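Local coordinates for protein glucose-1-phosphate uridylyltransferase (Sphingomonas elodea, PDB 2UX8) that probably catalyses the formation of UDP-glucose and diphosphate from UTP and glucose 1-phosphate, and binds glucose 1-phosphate, at residues Leu47-Ala58 with Pro140-Leu151. Numbering follows the deposited sequence.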
ATOM      1  N   LEU C  47       7.440  -4.896  17.887  1.00 39.28           N
ATOM      2  CA  LEU C  47       7.447  -3.945  18.995  1.00 38.46           C
ATOM      3  C   LEU C  47       6.078  -3.356  19.365  1.00 39.40           C
ATOM      4  O   LEU C  47       5.743  -3.316  20.545  1.00 40.61           O
ATOM      5  CB  LEU C  47       8.435  -2.818  18.691  1.00 22.35           C
ATOM      6  CG  LEU C  47       9.902  -3.251  18.687  1.00 19.54           C
ATOM      7  CD1 LEU C  47      10.760  -2.184  18.050  1.00 15.42           C
ATOM      8  CD2 LEU C  47      10.346  -3.526  20.114  1.00 17.94           C
ATOM      9  N   ILE C  48       5.283  -2.896  18.396  1.00 33.51           N
ATOM     10  CA  ILE C  48       3.966  -2.340  18.744  1.00 33.89           C
ATOM     11  C   ILE C  48       3.046  -3.373  19.356  1.00 33.83           C
ATOM     12  O   ILE C  48       2.204  -3.029  20.191  1.00 34.25           O
ATOM     13  CB  ILE C  48       3.174  -1.796  17.551  1.00 36.12           C
ATOM     14  CG1 ILE C  48       3.882  -2.158  16.265  1.00 37.64           C
ATOM     15  CG2 ILE C  48       2.893  -0.315  17.723  1.00 34.66           C
ATOM     16  CD1 ILE C  48       2.923  -2.640  15.224  1.00 40.50           C
ATOM     17  N   GLN C  49       3.173  -4.627  18.914  1.00 29.17           N
ATOM     18  CA  GLN C  49       2.335  -5.684  19.453  1.00 29.14           C
ATOM     19  C   GLN C  49       2.548  -5.726  20.967  1.00 28.64           C
ATOM     20  O   GLN C  49       1.580  -5.676  21.733  1.00 28.29           O
ATOM     21  CB  GLN C  49       2.682  -7.028  18.821  1.00 45.59           C
ATOM     22  CG  GLN C  49       1.757  -8.145  19.242  1.00 48.27           C
ATOM     23  CD  GLN C  49       0.320  -7.846  18.921  1.00 54.38           C
ATOM     24  OE1 GLN C  49      -0.070  -7.823  17.758  1.00 58.52           O
ATOM     25  NE2 GLN C  49      -0.486  -7.606  19.953  1.00 56.35           N
ATOM     26  N   TYR C  50       3.807  -5.780  21.400  1.00 37.83           N
ATOM     27  CA  TYR C  50       4.100  -5.806  22.830  1.00 37.85           C
ATOM     28  C   TYR C  50       3.479  -4.612  23.523  1.00 38.22           C
ATOM     29  O   TYR C  50       2.870  -4.740  24.590  1.00 38.61           O
ATOM     30  CB  TYR C  50       5.599  -5.783  23.089  1.00 22.94           C
ATOM     31  CG  TYR C  50       6.269  -7.106  22.847  1.00 22.45           C
ATOM     32  CD1 TYR C  50       6.909  -7.367  21.636  1.00 20.93           C
ATOM     33  CD2 TYR C  50       6.246  -8.115  23.819  1.00 21.69           C
ATOM     34  CE1 TYR C  50       7.510  -8.592  21.390  1.00 20.47           C
ATOM     35  CE2 TYR C  50       6.848  -9.349  23.581  1.00 20.68           C
ATOM     36  CZ  TYR C  50       7.478  -9.575  22.356  1.00 21.58           C
ATOM     37  OH  TYR C  50       8.082 -10.775  22.071  1.00 22.39           O
ATOM     38  N   ALA C  51       3.637  -3.452  22.901  1.00 28.40           N
ATOM     39  CA  ALA C  51       3.120  -2.213  23.437  1.00 28.11           C
ATOM     40  C   ALA C  51       1.601  -2.194  23.602  1.00 28.14           C
ATOM     41  O   ALA C  51       1.098  -1.714  24.628  1.00 28.09           O
ATOM     42  CB  ALA C  51       3.568  -1.063  22.562  1.00 15.21           C
ATOM     43  N   VAL C  52       0.861  -2.698  22.614  1.00 22.50           N
ATOM     44  CA  VAL C  52      -0.590  -2.685  22.750  1.00 23.01           C
ATOM     45  C   VAL C  52      -1.047  -3.775  23.723  1.00 24.05           C
ATOM     46  O   VAL C  52      -2.060  -3.625  24.387  1.00 24.71           O
ATOM     47  CB  VAL C  52      -1.319  -2.834  21.382  1.00 24.94           C
ATOM     48  CG1 VAL C  52      -0.797  -1.808  20.417  1.00 23.83           C
ATOM     49  CG2 VAL C  52      -1.130  -4.202  20.817  1.00 26.30           C
ATOM     50  N   ASP C  53      -0.294  -4.864  23.814  1.00 33.54           N
ATOM     51  CA  ASP C  53      -0.645  -5.927  24.740  1.00 34.65           C
ATOM     52  C   ASP C  53      -0.581  -5.332  26.125  1.00 35.57           C
ATOM     53  O   ASP C  53      -1.460  -5.533  26.958  1.00 36.20           O
ATOM     54  CB  ASP C  53       0.356  -7.060  24.658  1.00 31.64           C
ATOM     55  CG  ASP C  53       0.239  -7.841  23.382  1.00 32.55           C
ATOM     56  OD1 ASP C  53      -0.857  -7.849  22.769  1.00 31.30           O
ATOM     57  OD2 ASP C  53       1.250  -8.460  23.010  1.00 34.85           O
ATOM     58  N   GLU C  54       0.491  -4.590  26.342  1.00 34.65           N
ATOM     59  CA  GLU C  54       0.742  -3.919  27.589  1.00 34.85           C
ATOM     60  C   GLU C  54      -0.456  -3.033  27.930  1.00 34.95           C
ATOM     61  O   GLU C  54      -0.979  -3.074  29.048  1.00 36.21           O
ATOM     62  CB  GLU C  54       2.022  -3.097  27.438  1.00 35.08           C
ATOM     63  CG  GLU C  54       2.616  -2.606  28.728  1.00 36.31           C
ATOM     64  CD  GLU C  54       3.926  -1.908  28.509  1.00 36.64           C
ATOM     65  OE1 GLU C  54       4.779  -2.478  27.811  1.00 37.30           O
ATOM     66  OE2 GLU C  54       4.107  -0.794  29.035  1.00 39.99           O
ATOM     67  N   ALA C  55      -0.905  -2.250  26.959  1.00 33.70           N
ATOM     68  CA  ALA C  55      -2.034  -1.353  27.178  1.00 33.31           C
ATOM     69  C   ALA C  55      -3.326  -2.090  27.509  1.00 33.19           C
ATOM     70  O   ALA C  55      -4.087  -1.672  28.384  1.00 32.51           O
ATOM     71  CB  ALA C  55      -2.237  -0.476  25.960  1.00 21.93           C
ATOM     72  N   VAL C  56      -3.580  -3.181  26.798  1.00 38.28           N
ATOM     73  CA  VAL C  56      -4.780  -3.957  27.037  1.00 38.35           C
ATOM     74  C   VAL C  56      -4.783  -4.473  28.470  1.00 38.93           C
ATOM     75  O   VAL C  56      -5.795  -4.416  29.155  1.00 39.25           O
ATOM     76  CB  VAL C  56      -4.872  -5.141  26.052  1.00 29.89           C
ATOM     77  CG1 VAL C  56      -6.041  -6.034  26.412  1.00 28.24           C
ATOM     78  CG2 VAL C  56      -5.057  -4.607  24.625  1.00 29.27           C
ATOM     79  N   GLU C  57      -3.639  -4.963  28.921  1.00 37.43           N
ATOM     80  CA  GLU C  57      -3.512  -5.480  30.267  1.00 37.53           C
ATOM     81  C   GLU C  57      -3.787  -4.383  31.288  1.00 38.17           C
ATOM     82  O   GLU C  57      -4.292  -4.651  32.376  1.00 39.37           O
ATOM     83  CB  GLU C  57      -2.110  -6.031  30.466  1.00 31.05           C
ATOM     84  CG  GLU C  57      -1.776  -6.372  31.887  1.00 30.50           C
ATOM     85  CD  GLU C  57      -0.309  -6.656  32.064  1.00 33.30           C
ATOM     86  OE1 GLU C  57       0.514  -5.832  31.604  1.00 34.64           O
ATOM     87  OE2 GLU C  57       0.025  -7.696  32.668  1.00 35.77           O
ATOM     88  N   ALA C  58      -3.455  -3.149  30.929  1.00 24.75           N
ATOM     89  CA  ALA C  58      -3.658  -2.018  31.815  1.00 24.01           C
ATOM     90  C   ALA C  58      -5.099  -1.498  31.780  1.00 24.25           C
ATOM     91  O   ALA C  58      -5.423  -0.483  32.402  1.00 23.78           O
ATOM     92  CB  ALA C  58      -2.682  -0.913  31.460  1.00 11.80           C
ATOM     93  N   PRO C 140       6.935   2.394  21.691  1.00 31.13           N
ATOM     94  CA  PRO C 140       7.341   1.000  21.474  1.00 31.12           C
ATOM     95  C   PRO C 140       8.838   0.664  21.461  1.00 31.61           C
ATOM     96  O   PRO C 140       9.207  -0.469  21.762  1.00 32.50           O
ATOM     97  CB  PRO C 140       6.618   0.618  20.178  1.00 38.22           C
ATOM     98  CG  PRO C 140       6.255   1.941  19.548  1.00 38.58           C
ATOM     99  CD  PRO C 140       5.922   2.809  20.707  1.00 38.47           C
ATOM    100  N   ASP C 141       9.700   1.619  21.127  1.00 33.38           N
ATOM    101  CA  ASP C 141      11.141   1.353  21.134  1.00 34.05           C
ATOM    102  C   ASP C 141      11.612   0.974  22.535  1.00 34.25           C
ATOM    103  O   ASP C 141      12.627   0.299  22.695  1.00 34.16           O
ATOM    104  CB  ASP C 141      11.932   2.570  20.667  1.00 28.53           C
ATOM    105  CG  ASP C 141      12.254   2.525  19.186  1.00 31.68           C
ATOM    106  OD1 ASP C 141      11.768   1.611  18.489  1.00 34.24           O
ATOM    107  OD2 ASP C 141      12.996   3.413  18.718  1.00 37.41           O
ATOM    108  N   ASP C 142      10.887   1.433  23.550  1.00 37.92           N
ATOM    109  CA  ASP C 142      11.225   1.097  24.924  1.00 38.14           C
ATOM    110  C   ASP C 142      10.506  -0.209  25.264  1.00 37.70           C
ATOM    111  O   ASP C 142       9.340  -0.226  25.673  1.00 36.86           O
ATOM    112  CB  ASP C 142      10.817   2.232  25.871  1.00 44.70           C
ATOM    113  CG  ASP C 142      11.882   3.312  25.964  1.00 46.88           C
ATOM    114  OD1 ASP C 142      11.560   4.464  26.314  1.00 49.96           O
ATOM    115  OD2 ASP C 142      13.057   3.001  25.689  1.00 49.04           O
ATOM    116  N   PHE C 143      11.224  -1.306  25.045  1.00 28.76           N
ATOM    117  CA  PHE C 143      10.715  -2.640  25.294  1.00 28.91           C
ATOM    118  C   PHE C 143      10.760  -2.872  26.810  1.00 29.40           C
ATOM    119  O   PHE C 143      11.834  -2.929  27.421  1.00 29.43           O
ATOM    120  CB  PHE C 143      11.586  -3.648  24.535  1.00 31.03           C
ATOM    121  CG  PHE C 143      11.095  -5.054  24.616  1.00 30.96           C
ATOM    122  CD1 PHE C 143       9.955  -5.447  23.936  1.00 30.68           C
ATOM    123  CD2 PHE C 143      11.733  -5.974  25.446  1.00 30.83           C
ATOM    124  CE1 PHE C 143       9.450  -6.738  24.091  1.00 30.96           C
ATOM    125  CE2 PHE C 143      11.233  -7.262  25.604  1.00 27.64           C
ATOM    126  CZ  PHE C 143      10.090  -7.644  24.927  1.00 29.15           C
ATOM    127  N   MET C 144       9.583  -2.970  27.418  1.00 31.13           N
ATOM    128  CA  MET C 144       9.482  -3.164  28.856  1.00 31.91           C
ATOM    129  C   MET C 144       9.178  -4.619  29.193  1.00 32.80           C
ATOM    130  O   MET C 144       8.048  -5.088  29.054  1.00 32.31           O
ATOM    131  CB  MET C 144       8.398  -2.246  29.432  1.00 36.74           C
ATOM    132  CG  MET C 144       8.578  -0.786  29.051  1.00 35.80           C
ATOM    133  SD  MET C 144      10.164  -0.105  29.586  1.00 36.79           S
ATOM    134  CE  MET C 144       9.672   0.677  31.132  1.00 35.49           C
ATOM    135  N   PHE C 145      10.198  -5.319  29.661  1.00 51.66           N
ATOM    136  CA  PHE C 145      10.069  -6.725  29.998  1.00 53.45           C
ATOM    137  C   PHE C 145       9.799  -6.968  31.486  1.00 54.44           C
ATOM    138  O   PHE C 145      10.613  -6.612  32.340  1.00 54.74           O
ATOM    139  CB  PHE C 145      11.350  -7.451  29.573  1.00 40.96           C
ATOM    140  CG  PHE C 145      11.197  -8.930  29.466  1.00 40.63           C
ATOM    141  CD1 PHE C 145      10.032  -9.481  28.951  1.00 39.86           C
ATOM    142  CD2 PHE C 145      12.236  -9.773  29.828  1.00 39.89           C
ATOM    143  CE1 PHE C 145       9.907 -10.846  28.797  1.00 38.59           C
ATOM    144  CE2 PHE C 145      12.123 -11.145  29.677  1.00 37.25           C
ATOM    145  CZ  PHE C 145      10.955 -11.683  29.160  1.00 38.92           C
ATOM    146  N   GLY C 146       8.657  -7.577  31.791  1.00 45.19           N
ATOM    147  CA  GLY C 146       8.320  -7.858  33.175  1.00 46.37           C
ATOM    148  C   GLY C 146       6.837  -8.086  33.383  1.00 47.46           C
ATOM    149  O   GLY C 146       6.040  -7.820  32.486  1.00 47.82           O
ATOM    150  N   GLN C 147       6.459  -8.612  34.546  1.00 48.40           N
ATOM    151  CA  GLN C 147       5.047  -8.835  34.844  1.00 49.85           C
ATOM    152  C   GLN C 147       4.761  -8.202  36.188  1.00 49.39           C
ATOM    153  O   GLN C 147       5.491  -8.429  37.140  1.00 49.98           O
ATOM    154  CB  GLN C 147       4.691 -10.320  34.938  1.00 77.65           C
ATOM    155  CG  GLN C 147       5.693 -11.305  34.377  1.00 82.35           C
ATOM    156  CD  GLN C 147       5.091 -12.699  34.221  1.00 89.13           C
ATOM    157  OE1 GLN C 147       4.479 -13.238  35.150  1.00 91.17           O
ATOM    158  NE2 GLN C 147       5.263 -13.289  33.040  1.00 90.68           N
ATOM    159  N   PRO C 148       3.710  -7.375  36.276  1.00 44.75           N
ATOM    160  CA  PRO C 148       2.822  -7.030  35.165  1.00 43.51           C
ATOM    161  C   PRO C 148       3.566  -6.128  34.203  1.00 42.29           C
ATOM    162  O   PRO C 148       4.715  -5.772  34.444  1.00 42.53           O
ATOM    163  CB  PRO C 148       1.683  -6.277  35.849  1.00 42.44           C
ATOM    164  CG  PRO C 148       1.701  -6.788  37.237  1.00 42.71           C
ATOM    165  CD  PRO C 148       3.175  -6.845  37.536  1.00 43.58           C
ATOM    166  N   GLY C 149       2.902  -5.754  33.117  1.00 40.48           N
ATOM    167  CA  GLY C 149       3.522  -4.874  32.151  1.00 38.03           C
ATOM    168  C   GLY C 149       3.660  -3.502  32.764  1.00 36.68           C
ATOM    169  O   GLY C 149       2.916  -3.140  33.671  1.00 37.09           O
ATOM    170  N   CYS C 150       4.618  -2.734  32.276  1.00 34.80           N
ATOM    171  CA  CYS C 150       4.849  -1.397  32.777  1.00 33.88           C
ATOM    172  C   CYS C 150       3.588  -0.543  32.912  1.00 33.62           C
ATOM    173  O   CYS C 150       3.363   0.082  33.946  1.00 33.83           O
ATOM    174  CB  CYS C 150       5.850  -0.688  31.882  1.00 26.51           C
ATOM    175  SG  CYS C 150       6.520   0.815  32.592  1.00 27.81           S
ATOM    176  N   LEU C 151       2.751  -0.517  31.885  1.00 33.05           N
ATOM    177  CA  LEU C 151       1.550   0.306  31.961  1.00 32.63           C
ATOM    178  C   LEU C 151       0.595  -0.130  33.066  1.00 32.55           C
ATOM    179  O   LEU C 151      -0.037   0.712  33.710  1.00 32.74           O
ATOM    180  CB  LEU C 151       0.838   0.317  30.607  1.00 26.55           C
ATOM    181  CG  LEU C 151       0.385   1.673  30.045  1.00 24.59           C
ATOM    182  CD1 LEU C 151      -1.095   1.878  30.303  1.00 23.48           C
ATOM    183  CD2 LEU C 151       1.231   2.802  30.634  1.00 20.57           C
TER
HETATM  184  O   HOH W   1       7.469  -3.224  25.740  1.00 39.89           O
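Two glutamates of helix 47-57 reach the backbone where helix 150-161 begins, joining two parts of the GT-A nucleotidyltransferase fold. Glu57 OE1 accepts the N-H of Gly149, the N-cap residue, at 2.8 Å and on the syn side of the carboxylate. One turn earlier, Glu54 OE2 takes Leu151 N at 3.2 Å on its anti side, 32° out of plane. CG anti to the backbone N (chi1 -166°) and an extended chain beyond it carry the Glu54 carboxylate across to Leu151. A carboxylate suits this place, since first-turn N-H groups lack acceptors within their own helix and Arg215 forms a salt bridge with OE1 of this buried glutamate. A water held by Met144 N also donates weakly to OE1. Toward the start of helix 47-57 the contact turns apolar: Pro140 lays its CB 4.2 Å from Leu47 CB and equally close to Ala51 CB, whose small size admits the ring. Pro140 lies two residues before Asp142, which lines the glucose 1-phosphate pocket. Beyond, the edge of Phe143 points at the face of Tyr50 in a T-shaped stack, planes at 85°; Phe143 CE1 sits over the centre of the tyrosine ring, 3.4 Å from Tyr50 CG.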